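Local atomic coordinates of fatty acid synthase 1, isoform A (Drosophila melanogaster, PDB entry 6FN6), a protein that probably builds long-chain saturated fatty acids from acetyl-CoA and malonyl-CoA with NADPH, this chain being its modifying region of dehydratase, enoylreductase and ketoreductase domains. Residues L115-Q120 against Q226-I231; L404-L410 against T437-A443; T460-W466 against E491-G495; A570-A574 against D636-G640. One frame throughout, in Å; residues are numbered along the deposited sequence.

Contact 1. Residues L115-Q120 against Q226-I231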
# COMPACT_ATOMS: atom_id res chain seq x y z
N LEU A 115 -26.52 -0.13 -7.69
CA LEU A 115 -26.54 -1.46 -8.29
C LEU A 115 -27.97 -1.88 -8.61
O LEU A 115 -28.88 -1.66 -7.80
CB LEU A 115 -25.88 -2.49 -7.37
CG LEU A 115 -24.37 -2.39 -7.12
CD1 LEU A 115 -23.95 -3.36 -6.04
CD2 LEU A 115 -23.60 -2.65 -8.40
N PRO A 116 -28.19 -2.51 -9.79
CA PRO A 116 -29.52 -2.99 -10.16
C PRO A 116 -29.88 -4.30 -9.46
O PRO A 116 -29.73 -5.37 -10.05
CB PRO A 116 -29.41 -3.18 -11.67
CG PRO A 116 -27.98 -3.53 -11.89
CD PRO A 116 -27.20 -2.75 -10.86
N LEU A 117 -30.34 -4.21 -8.22
CA LEU A 117 -30.60 -5.39 -7.41
C LEU A 117 -32.09 -5.57 -7.16
O LEU A 117 -32.79 -4.62 -6.79
CB LEU A 117 -29.85 -5.30 -6.08
CG LEU A 117 -28.32 -5.40 -6.19
CD1 LEU A 117 -27.67 -4.94 -4.90
CD2 LEU A 117 -27.89 -6.82 -6.55
N GLU A 118 -32.58 -6.79 -7.36
CA GLU A 118 -33.97 -7.12 -7.12
C GLU A 118 -34.15 -7.80 -5.76
O GLU A 118 -33.23 -8.44 -5.25
CB GLU A 118 -34.51 -8.02 -8.23
CG GLU A 118 -34.79 -7.30 -9.54
CD GLU A 118 -36.00 -6.39 -9.45
OE1 GLU A 118 -36.64 -6.35 -8.38
OE2 GLU A 118 -36.31 -5.72 -10.46
N GLU A 119 -35.34 -7.64 -5.18
CA GLU A 119 -35.64 -8.20 -3.87
C GLU A 119 -35.42 -9.71 -3.82
O GLU A 119 -35.62 -10.42 -4.81
CB GLU A 119 -37.09 -7.88 -3.49
CG GLU A 119 -37.34 -6.41 -3.17
CD GLU A 119 -38.72 -6.17 -2.59
OE1 GLU A 119 -39.09 -6.85 -1.61
OE2 GLU A 119 -39.44 -5.29 -3.12
N GLN A 120 -35.01 -10.19 -2.65
CA GLN A 120 -34.81 -11.62 -2.43
C GLN A 120 -36.08 -12.26 -1.88
O GLN A 120 -36.92 -11.58 -1.27
CB GLN A 120 -33.65 -11.86 -1.46
CG GLN A 120 -32.29 -11.48 -2.01
CD GLN A 120 -31.20 -11.50 -0.95
OE1 GLN A 120 -30.30 -12.34 -0.98
NE2 GLN A 120 -31.28 -10.58 -0.00
N GLN A 226 -32.31 -5.44 2.39
CA GLN A 226 -31.78 -6.64 1.75
C GLN A 226 -30.32 -6.86 2.12
O GLN A 226 -29.55 -5.91 2.26
CB GLN A 226 -31.92 -6.56 0.23
CG GLN A 226 -33.33 -6.27 -0.25
CD GLN A 226 -34.27 -7.44 -0.03
OE1 GLN A 226 -33.84 -8.59 0.04
NE2 GLN A 226 -35.56 -7.15 0.09
N TRP A 227 -29.94 -8.13 2.28
CA TRP A 227 -28.55 -8.50 2.53
C TRP A 227 -28.10 -9.55 1.54
O TRP A 227 -28.53 -10.71 1.60
CB TRP A 227 -28.38 -9.00 3.96
CG TRP A 227 -27.10 -9.77 4.18
CD1 TRP A 227 -26.98 -11.06 4.61
CD2 TRP A 227 -25.76 -9.29 3.98
NE1 TRP A 227 -25.66 -11.41 4.69
CE2 TRP A 227 -24.89 -10.35 4.31
CE3 TRP A 227 -25.22 -8.08 3.55
CZ2 TRP A 227 -23.50 -10.23 4.22
CZ3 TRP A 227 -23.84 -7.96 3.47
CH2 TRP A 227 -23.00 -9.03 3.80
N TYR A 228 -27.23 -9.14 0.61
CA TYR A 228 -26.67 -10.04 -0.39
C TYR A 228 -25.27 -10.48 0.04
O TYR A 228 -24.31 -9.71 -0.08
CB TYR A 228 -26.62 -9.37 -1.76
CG TYR A 228 -27.93 -8.74 -2.17
CD1 TYR A 228 -28.25 -7.44 -1.81
CD2 TYR A 228 -28.86 -9.45 -2.93
CE1 TYR A 228 -29.44 -6.86 -2.18
CE2 TYR A 228 -30.06 -8.87 -3.31
CZ TYR A 228 -30.35 -7.58 -2.93
OH TYR A 228 -31.54 -7.01 -3.31
N SER A 229 -25.16 -11.71 0.53
CA SER A 229 -23.92 -12.20 1.12
C SER A 229 -22.79 -12.40 0.10
O SER A 229 -21.61 -12.26 0.43
CB SER A 229 -24.18 -13.51 1.86
OG SER A 229 -24.72 -14.49 1.00
N ASP A 230 -23.15 -12.74 -1.14
CA ASP A 230 -22.14 -12.99 -2.17
C ASP A 230 -21.38 -11.72 -2.53
O ASP A 230 -20.15 -11.73 -2.60
CB ASP A 230 -22.79 -13.58 -3.43
CG ASP A 230 -23.30 -14.99 -3.22
OD1 ASP A 230 -23.38 -15.42 -2.05
OD2 ASP A 230 -23.61 -15.66 -4.23
N ILE A 231 -22.11 -10.63 -2.76
CA ILE A 231 -21.50 -9.37 -3.18
C ILE A 231 -21.24 -8.45 -1.99
O ILE A 231 -20.60 -7.41 -2.13
CB ILE A 231 -22.38 -8.67 -4.24
CG1 ILE A 231 -23.77 -8.36 -3.66
CG2 ILE A 231 -22.50 -9.54 -5.48
CD1 ILE A 231 -24.62 -7.47 -4.56
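The dehydratase domain is a double hotdog, and residues 115-120 lie in the loop between strands 98-105 and 129-130, which probably links the two hotdog halves, laid against strand 223-228 of the C-terminal half. Here an irregular segment lacking backbone pairing with its support is held largely through side chains. The side chain of Gln120 supplies two of the bonds: its NE2 donates to Gln226 OE1 and to the backbone Trp227 O, each at 3.2 Å. Gln226 OE1 is doubly used, since it also accepts a weak bond from Gln120 N at 3.3 Å; the NE2 of Gln226 turns to Thr161 in a weak bond of its own. Tyr228 OH donates to Glu118 O at 2.9 Å. Between these polar ends the Tyr228 ring is sandwiched, Gln120 NE2 over one face and Leu117 over the other. Leu115 N is satisfied by Glu240, while Arg774 of the second subunit packs on Leu117 and Ile231. Beyond the ring, the contacts between the two segments are apolar, with Leu117 CD2 lying 3.9 Å from Ile231 CD1.

Contact 2. Residues L404-L410 against T437-A443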
# COMPACT_ATOMS: atom_id res chain seq x y z
N LEU A 404 -29.65 -14.59 72.91
CA LEU A 404 -28.27 -14.44 73.36
C LEU A 404 -27.39 -15.45 72.63
O LEU A 404 -27.62 -16.66 72.71
CB LEU A 404 -28.15 -14.66 74.87
CG LEU A 404 -28.88 -13.70 75.81
CD1 LEU A 404 -28.67 -14.15 77.25
CD2 LEU A 404 -28.39 -12.27 75.62
N ILE A 405 -26.39 -14.95 71.91
CA ILE A 405 -25.42 -15.82 71.25
C ILE A 405 -24.19 -15.88 72.14
O ILE A 405 -23.41 -14.93 72.20
CB ILE A 405 -25.07 -15.33 69.84
CG1 ILE A 405 -26.34 -15.03 69.04
CG2 ILE A 405 -24.23 -16.38 69.12
CD1 ILE A 405 -26.08 -14.40 67.68
N LEU A 406 -24.02 -17.00 72.84
CA LEU A 406 -22.94 -17.13 73.81
C LEU A 406 -21.99 -18.25 73.43
O LEU A 406 -22.37 -19.42 73.41
CB LEU A 406 -23.51 -17.37 75.21
CG LEU A 406 -24.57 -16.37 75.69
CD1 LEU A 406 -25.16 -16.81 77.01
CD2 LEU A 406 -23.98 -14.97 75.80
N GLU A 407 -20.74 -17.89 73.13
CA GLU A 407 -19.70 -18.88 72.91
C GLU A 407 -19.07 -19.20 74.26
O GLU A 407 -18.58 -18.30 74.95
CB GLU A 407 -18.65 -18.38 71.91
CG GLU A 407 -17.40 -19.25 71.81
CD GLU A 407 -16.48 -18.85 70.67
OE1 GLU A 407 -16.95 -18.19 69.72
OE2 GLU A 407 -15.28 -19.20 70.73
N GLU A 408 -19.07 -20.47 74.62
CA GLU A 408 -18.59 -20.89 75.93
C GLU A 408 -17.64 -22.07 75.81
O GLU A 408 -17.59 -22.74 74.78
CB GLU A 408 -19.77 -21.28 76.83
CG GLU A 408 -20.79 -20.17 77.05
CD GLU A 408 -20.28 -19.08 77.96
OE1 GLU A 408 -19.42 -19.37 78.82
OE2 GLU A 408 -20.74 -17.93 77.82
N THR A 409 -16.87 -22.31 76.87
CA THR A 409 -16.07 -23.53 76.95
C THR A 409 -16.98 -24.65 77.43
O THR A 409 -17.77 -24.47 78.36
CB THR A 409 -14.88 -23.37 77.91
OG1 THR A 409 -15.35 -23.16 79.24
CG2 THR A 409 -14.01 -22.19 77.49
N LEU A 410 -16.88 -25.81 76.80
CA LEU A 410 -17.78 -26.93 77.06
C LEU A 410 -17.77 -27.39 78.52
O LEU A 410 -18.84 -27.54 79.13
CB LEU A 410 -17.45 -28.11 76.15
CG LEU A 410 -18.40 -29.31 76.21
CD1 LEU A 410 -19.85 -28.89 76.01
CD2 LEU A 410 -18.01 -30.34 75.18
N THR A 437 -14.47 -28.98 73.86
CA THR A 437 -14.07 -27.93 74.80
C THR A 437 -14.74 -26.58 74.53
O THR A 437 -14.54 -25.64 75.29
CB THR A 437 -12.54 -27.71 74.83
OG1 THR A 437 -12.03 -27.53 73.50
CG2 THR A 437 -11.83 -28.89 75.49
N ARG A 438 -15.52 -26.47 73.46
CA ARG A 438 -16.23 -25.22 73.18
C ARG A 438 -17.58 -25.48 72.52
O ARG A 438 -17.78 -26.50 71.84
CB ARG A 438 -15.39 -24.30 72.29
CG ARG A 438 -14.26 -23.60 73.02
CD ARG A 438 -13.83 -22.33 72.31
NE ARG A 438 -12.94 -21.52 73.14
CZ ARG A 438 -13.34 -20.58 73.99
NH1 ARG A 438 -14.63 -20.32 74.15
NH2 ARG A 438 -12.45 -19.90 74.70
N VAL A 439 -18.51 -24.56 72.74
CA VAL A 439 -19.87 -24.70 72.24
C VAL A 439 -20.50 -23.33 71.98
O VAL A 439 -20.25 -22.38 72.72
CB VAL A 439 -20.74 -25.52 73.22
CG1 VAL A 439 -20.80 -24.84 74.59
CG2 VAL A 439 -22.14 -25.74 72.66
N LEU A 440 -21.31 -23.23 70.93
CA LEU A 440 -22.08 -22.01 70.68
C LEU A 440 -23.51 -22.21 71.17
O LEU A 440 -24.21 -23.13 70.73
CB LEU A 440 -22.05 -21.65 69.20
CG LEU A 440 -22.60 -20.26 68.83
CD1 LEU A 440 -21.72 -19.15 69.40
CD2 LEU A 440 -22.73 -20.11 67.31
N VAL A 441 -23.95 -21.35 72.09
CA VAL A 441 -25.26 -21.49 72.70
C VAL A 441 -26.16 -20.33 72.31
O VAL A 441 -25.80 -19.16 72.50
CB VAL A 441 -25.14 -21.59 74.24
CG1 VAL A 441 -26.50 -21.83 74.87
CG2 VAL A 441 -24.17 -22.70 74.63
N LEU A 442 -27.33 -20.65 71.78
CA LEU A 442 -28.35 -19.65 71.50
C LEU A 442 -29.43 -19.72 72.58
O LEU A 442 -30.11 -20.74 72.71
CB LEU A 442 -28.95 -19.86 70.11
CG LEU A 442 -29.91 -18.78 69.61
CD1 LEU A 442 -29.19 -17.45 69.41
CD2 LEU A 442 -30.58 -19.21 68.32
N ALA A 443 -29.59 -18.64 73.33
CA ALA A 443 -30.50 -18.63 74.47
C ALA A 443 -31.63 -17.63 74.27
O ALA A 443 -31.50 -16.66 73.53
CB ALA A 443 -29.74 -18.32 75.75
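Strands 402-409 and 438-445 are antiparallel neighbours in a mixed sheet that, apart from the added edge strand 270-271, matches the seven-stranded class I methyltransferase fold in its order and its single reversed strand, 438-445; this is consistent with the pseudo-methyltransferase domain of animal fatty acid synthases. The short segments run at 157° to one another, their axes 4.6 Å apart at the closest.

Backbone hydrogen bonds carry the pairing. Leu404 with Ala443, Leu406 with Val441 and Glu408 with Val439 are hydrogen-bonded pairs, each with two bonds of 2.8 to 2.9 Å, and Leu410 N adds a further one to Thr437 O at 2.8 Å, just where helix 410-423 begins. CA-H...O contacts fill the intervals, as from Leu442 CA to Leu404 O at 3.3 Å.

Apolar packing occupies both faces. Ile405 CG2 meets Leu440 CD1 at 3.7 Å and Ile405 CG1 meets Leu442 CD1 at 3.8 Å, on the face covered by helix 279-296; Leu406, Val439 and Val441 face helix 410-423.

Charge plays a smaller part. Glu407 OE2 lies 3.7 Å from Arg438 NH1, a long salt bridge of charges alone; the stronger partner of Glu407 is Arg283, met by OE1. Glu408 is bound by Leu383 N and Ser384. The chemistry thus implies that main-chain bonds join the strands, while the buried carboxylates of strand 402-409 are mainly engaged outside the pair.

Contact 3. Residues T460-W466 against E491-G495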
# COMPACT_ATOMS: atom_id res chain seq x y z
N THR A 460 -53.05 -31.16 56.47
CA THR A 460 -52.88 -32.48 55.87
C THR A 460 -53.33 -32.47 54.41
O THR A 460 -54.04 -31.56 53.99
CB THR A 460 -53.65 -33.56 56.65
OG1 THR A 460 -53.56 -34.81 55.97
CG2 THR A 460 -55.12 -33.16 56.81
N GLU A 461 -52.92 -33.48 53.65
CA GLU A 461 -53.24 -33.54 52.23
C GLU A 461 -54.62 -34.15 51.98
O GLU A 461 -55.20 -33.97 50.91
CB GLU A 461 -52.18 -34.35 51.48
CG GLU A 461 -52.24 -35.85 51.72
CD GLU A 461 -51.16 -36.61 50.98
OE1 GLU A 461 -50.46 -35.98 50.15
OE2 GLU A 461 -51.00 -37.82 51.23
N GLN A 462 -55.15 -34.85 52.98
CA GLN A 462 -56.46 -35.47 52.85
C GLN A 462 -57.55 -34.40 52.86
O GLN A 462 -58.63 -34.60 52.30
CB GLN A 462 -56.69 -36.49 53.97
CG GLN A 462 -56.78 -35.90 55.36
CD GLN A 462 -56.89 -36.97 56.43
OE1 GLN A 462 -57.18 -38.13 56.14
NE2 GLN A 462 -56.64 -36.58 57.68
N ASN A 463 -57.25 -33.27 53.50
CA ASN A 463 -58.15 -32.12 53.47
C ASN A 463 -57.58 -31.06 52.54
O ASN A 463 -56.56 -30.44 52.84
CB ASN A 463 -58.34 -31.55 54.88
CG ASN A 463 -59.20 -30.30 54.88
OD1 ASN A 463 -59.98 -30.07 53.96
ND2 ASN A 463 -59.06 -29.49 55.93
N PHE A 464 -58.25 -30.85 51.41
CA PHE A 464 -57.76 -29.96 50.37
C PHE A 464 -57.89 -28.49 50.77
O PHE A 464 -57.19 -27.62 50.25
CB PHE A 464 -58.52 -30.23 49.07
CG PHE A 464 -58.00 -29.47 47.88
CD1 PHE A 464 -56.77 -29.80 47.33
CD2 PHE A 464 -58.73 -28.45 47.32
CE1 PHE A 464 -56.29 -29.12 46.23
CE2 PHE A 464 -58.25 -27.75 46.22
CZ PHE A 464 -57.03 -28.09 45.68
N ASN A 465 -58.80 -28.22 51.71
CA ASN A 465 -59.15 -26.85 52.09
C ASN A 465 -58.43 -26.35 53.34
O ASN A 465 -58.81 -25.31 53.90
CB ASN A 465 -60.66 -26.75 52.29
CG ASN A 465 -61.44 -26.99 51.01
OD1 ASN A 465 -61.59 -26.09 50.18
ND2 ASN A 465 -61.89 -28.22 50.82
N TRP A 466 -57.40 -27.06 53.78
CA TRP A 466 -56.72 -26.72 55.03
C TRP A 466 -56.08 -25.33 54.94
O TRP A 466 -55.82 -24.70 55.96
CB TRP A 466 -55.65 -27.76 55.37
CG TRP A 466 -54.40 -27.69 54.54
CD1 TRP A 466 -54.11 -28.42 53.43
CD2 TRP A 466 -53.27 -26.84 54.77
NE1 TRP A 466 -52.87 -28.08 52.94
CE2 TRP A 466 -52.33 -27.11 53.75
CE3 TRP A 466 -52.95 -25.87 55.73
CZ2 TRP A 466 -51.11 -26.45 53.66
CZ3 TRP A 466 -51.74 -25.22 55.64
CH2 TRP A 466 -50.83 -25.51 54.62
N GLU A 491 -46.66 -36.18 56.30
CA GLU A 491 -47.31 -35.80 55.05
C GLU A 491 -46.32 -35.66 53.89
O GLU A 491 -45.25 -35.08 54.05
CB GLU A 491 -48.09 -34.50 55.23
CG GLU A 491 -49.26 -34.60 56.18
CD GLU A 491 -50.34 -35.52 55.65
OE1 GLU A 491 -50.58 -35.50 54.42
OE2 GLU A 491 -50.97 -36.24 56.46
N GLU A 492 -46.71 -36.19 52.74
CA GLU A 492 -45.90 -36.07 51.52
C GLU A 492 -46.25 -34.79 50.77
O GLU A 492 -47.32 -34.21 50.98
CB GLU A 492 -46.10 -37.29 50.61
CG GLU A 492 -45.48 -38.58 51.13
CD GLU A 492 -46.15 -39.11 52.38
OE1 GLU A 492 -46.97 -38.38 52.98
OE2 GLU A 492 -45.86 -40.27 52.77
N LEU A 493 -45.34 -34.36 49.92
CA LEU A 493 -45.48 -33.13 49.15
C LEU A 493 -45.66 -31.94 50.08
O LEU A 493 -46.35 -30.98 49.75
CB LEU A 493 -46.68 -33.21 48.19
CG LEU A 493 -46.58 -34.19 47.03
CD1 LEU A 493 -47.89 -34.22 46.27
CD2 LEU A 493 -45.41 -33.86 46.11
N PHE A 494 -45.02 -32.01 51.24
CA PHE A 494 -44.91 -30.84 52.11
C PHE A 494 -43.50 -30.76 52.67
O PHE A 494 -43.21 -31.32 53.73
CB PHE A 494 -45.93 -30.89 53.24
CG PHE A 494 -47.34 -30.64 52.79
CD1 PHE A 494 -47.68 -29.47 52.14
CD2 PHE A 494 -48.33 -31.58 53.03
CE1 PHE A 494 -48.98 -29.24 51.73
CE2 PHE A 494 -49.63 -31.36 52.62
CZ PHE A 494 -49.96 -30.19 51.97
N GLY A 495 -42.62 -30.09 51.93
CA GLY A 495 -41.28 -29.81 52.42
C GLY A 495 -41.37 -28.76 53.50
O GLY A 495 -42.11 -27.78 53.35
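Two loops of the pseudo-ketoreductase domain meet here, one following strand 454-457 and the other following its parallel neighbour, strand 483-489. Glu491 bridges them with its carboxylate: OE1 accepts from Glu461 N at 3.2 Å, and OE2 takes a weak bond from Thr460 OG1 at 3.0 Å. The price is crowding of like charge, for Glu461 OE2 stands 4.0 Å from Glu491 OE1. Topologically this is a beta-alpha-beta unit of a Rossmann-like domain: residues 460-466 lead from the first strand into helix 466-480, which returns the chain to the second. An Asx turn prepares the helix entry, Asn463 OD1 accepting from Asn465 N at 3.1 Å within a type I turn from Asn463 to Trp466. The indole then packs against the second loop, Trp466 CZ2 reaching Phe494 CE1 at 4.0 Å; the five-membered ring of Trp466 and the Phe494 ring form an oblique pair, centroids 5.7 Å apart and planes at 83°. Both residues also touch Leu1076, on helix 1072-1090 of the ketoreductase domain, and Phe494 CE2 comes to 4.1 Å from Glu461 CB.

Contact 4. Residues A570-A574 against D636-G640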
# COMPACT_ATOMS: atom_id res chain seq x y z
N ALA A 570 -7.63 -32.81 31.50
CA ALA A 570 -7.90 -31.39 31.66
C ALA A 570 -7.23 -30.57 30.57
O ALA A 570 -6.34 -31.05 29.87
CB ALA A 570 -7.44 -30.92 33.03
N TYR A 571 -7.69 -29.33 30.43
CA TYR A 571 -7.08 -28.39 29.50
C TYR A 571 -6.96 -27.04 30.20
O TYR A 571 -7.57 -26.83 31.25
CB TYR A 571 -7.90 -28.27 28.21
CG TYR A 571 -9.24 -27.60 28.41
CD1 TYR A 571 -10.35 -28.31 28.85
CD2 TYR A 571 -9.39 -26.24 28.16
CE1 TYR A 571 -11.57 -27.70 29.03
CE2 TYR A 571 -10.62 -25.62 28.33
CZ TYR A 571 -11.70 -26.35 28.77
OH TYR A 571 -12.92 -25.73 28.95
N VAL A 572 -6.18 -26.15 29.62
CA VAL A 572 -5.98 -24.82 30.19
C VAL A 572 -6.94 -23.85 29.52
O VAL A 572 -7.15 -23.92 28.31
CB VAL A 572 -4.52 -24.36 30.05
CG1 VAL A 572 -4.34 -22.94 30.59
CG2 VAL A 572 -3.59 -25.33 30.78
N ASN A 573 -7.51 -22.95 30.31
CA ASN A 573 -8.44 -21.97 29.79
C ASN A 573 -8.25 -20.63 30.48
O ASN A 573 -7.97 -20.56 31.68
CB ASN A 573 -9.88 -22.45 29.98
CG ASN A 573 -10.89 -21.54 29.31
OD1 ASN A 573 -10.57 -20.82 28.37
ND2 ASN A 573 -12.13 -21.57 29.80
N ALA A 574 -8.38 -19.55 29.71
CA ALA A 574 -8.38 -18.20 30.25
C ALA A 574 -9.82 -17.77 30.48
O ALA A 574 -10.54 -17.45 29.54
CB ALA A 574 -7.67 -17.25 29.32
N ASP A 636 -14.29 -23.94 23.81
CA ASP A 636 -13.71 -23.49 25.07
C ASP A 636 -12.21 -23.80 25.11
O ASP A 636 -11.41 -22.97 25.54
CB ASP A 636 -14.41 -24.15 26.26
CG ASP A 636 -15.64 -23.38 26.72
OD1 ASP A 636 -15.65 -22.14 26.61
OD2 ASP A 636 -16.60 -24.03 27.20
N CYS A 637 -11.86 -25.00 24.67
CA CYS A 637 -10.47 -25.46 24.63
C CYS A 637 -9.82 -25.08 23.31
O CYS A 637 -10.04 -25.75 22.30
CB CYS A 637 -10.41 -26.97 24.85
SG CYS A 637 -8.82 -27.75 24.48
N VAL A 638 -9.05 -24.00 23.30
CA VAL A 638 -8.45 -23.49 22.06
C VAL A 638 -6.94 -23.28 22.15
O VAL A 638 -6.27 -23.17 21.13
CB VAL A 638 -9.14 -22.18 21.63
CG1 VAL A 638 -10.60 -22.43 21.31
CG2 VAL A 638 -9.02 -21.13 22.73
N LEU A 639 -6.41 -23.23 23.37
CA LEU A 639 -4.98 -22.97 23.55
C LEU A 639 -4.16 -24.20 23.17
O LEU A 639 -4.63 -25.33 23.27
CB LEU A 639 -4.70 -22.57 25.00
CG LEU A 639 -5.44 -21.32 25.50
CD1 LEU A 639 -5.24 -21.14 27.01
CD2 LEU A 639 -5.01 -20.07 24.75
N GLY A 640 -2.92 -23.97 22.72
CA GLY A 640 -2.04 -25.07 22.38
C GLY A 640 -1.97 -25.34 20.89
O GLY A 640 -2.91 -25.89 20.31
O HOH W 1 -7.40 -24.31 25.86
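Strand 570-574 crosses the loop 636-640 almost at right angles, the CA direction from 571 to 574 standing 95° from that of 636 to 639, so the contact is made residue by residue instead of by strand pairing. Tyr571 comes first and has the most area covered: its ring lies under Cys637, whose CB sits 3.7 Å from the ring centroid in a CH-pi contact over the face, while the SG, at 4.5 Å from the same centroid, makes an oblique sulfur-aromatic approach. The far end of the ring brings Tyr571 OH to 3.5 Å from Asp636 CB. Val572 follows with a polar link across the segments, a bridging water that donates to Val572 O at 2.5 Å and accepts from Leu639 N at 2.9 Å. The strand pairs with 583-587 in a two-stranded antiparallel ladder, while the loop leads into strand 642-646 of the larger sheet; both elements are consistent with the substrate-binding part of an enoylreductase of the medium-chain dehydrogenase family. Val572 also packs its CG1 on Leu639 CD1 at 4.1 Å. That same leucine methyl lies 4.3 Å from Asn573 CA and 4.4 Å from Ala574 N, and helix 613-620 supplies Thr619 against both Ala574 and Leu639.

Set side by side, the four contacts illustrate how chemistry follows position in a fold. Contact 2 is the buried one, and regular strand pairing dominates it. Contacts 1, 3 and 4 are only partly buried and involve loops, so side chains and, in contact 4, a water replace the backbone ladder. Contact 1 sets loop against strand with glutamine amides, contact 3 sets loop against loop with a carboxylate, and contact 4 sets strand against loop mainly through apolar and aromatic packing. None shares a helix or strand with another. Contacts 2 and 3 have the closest centres, about 38 Å apart, and the centres of contacts 1 and 2 lie furthest apart, about 78 Å; only contact 1 also touches the second subunit.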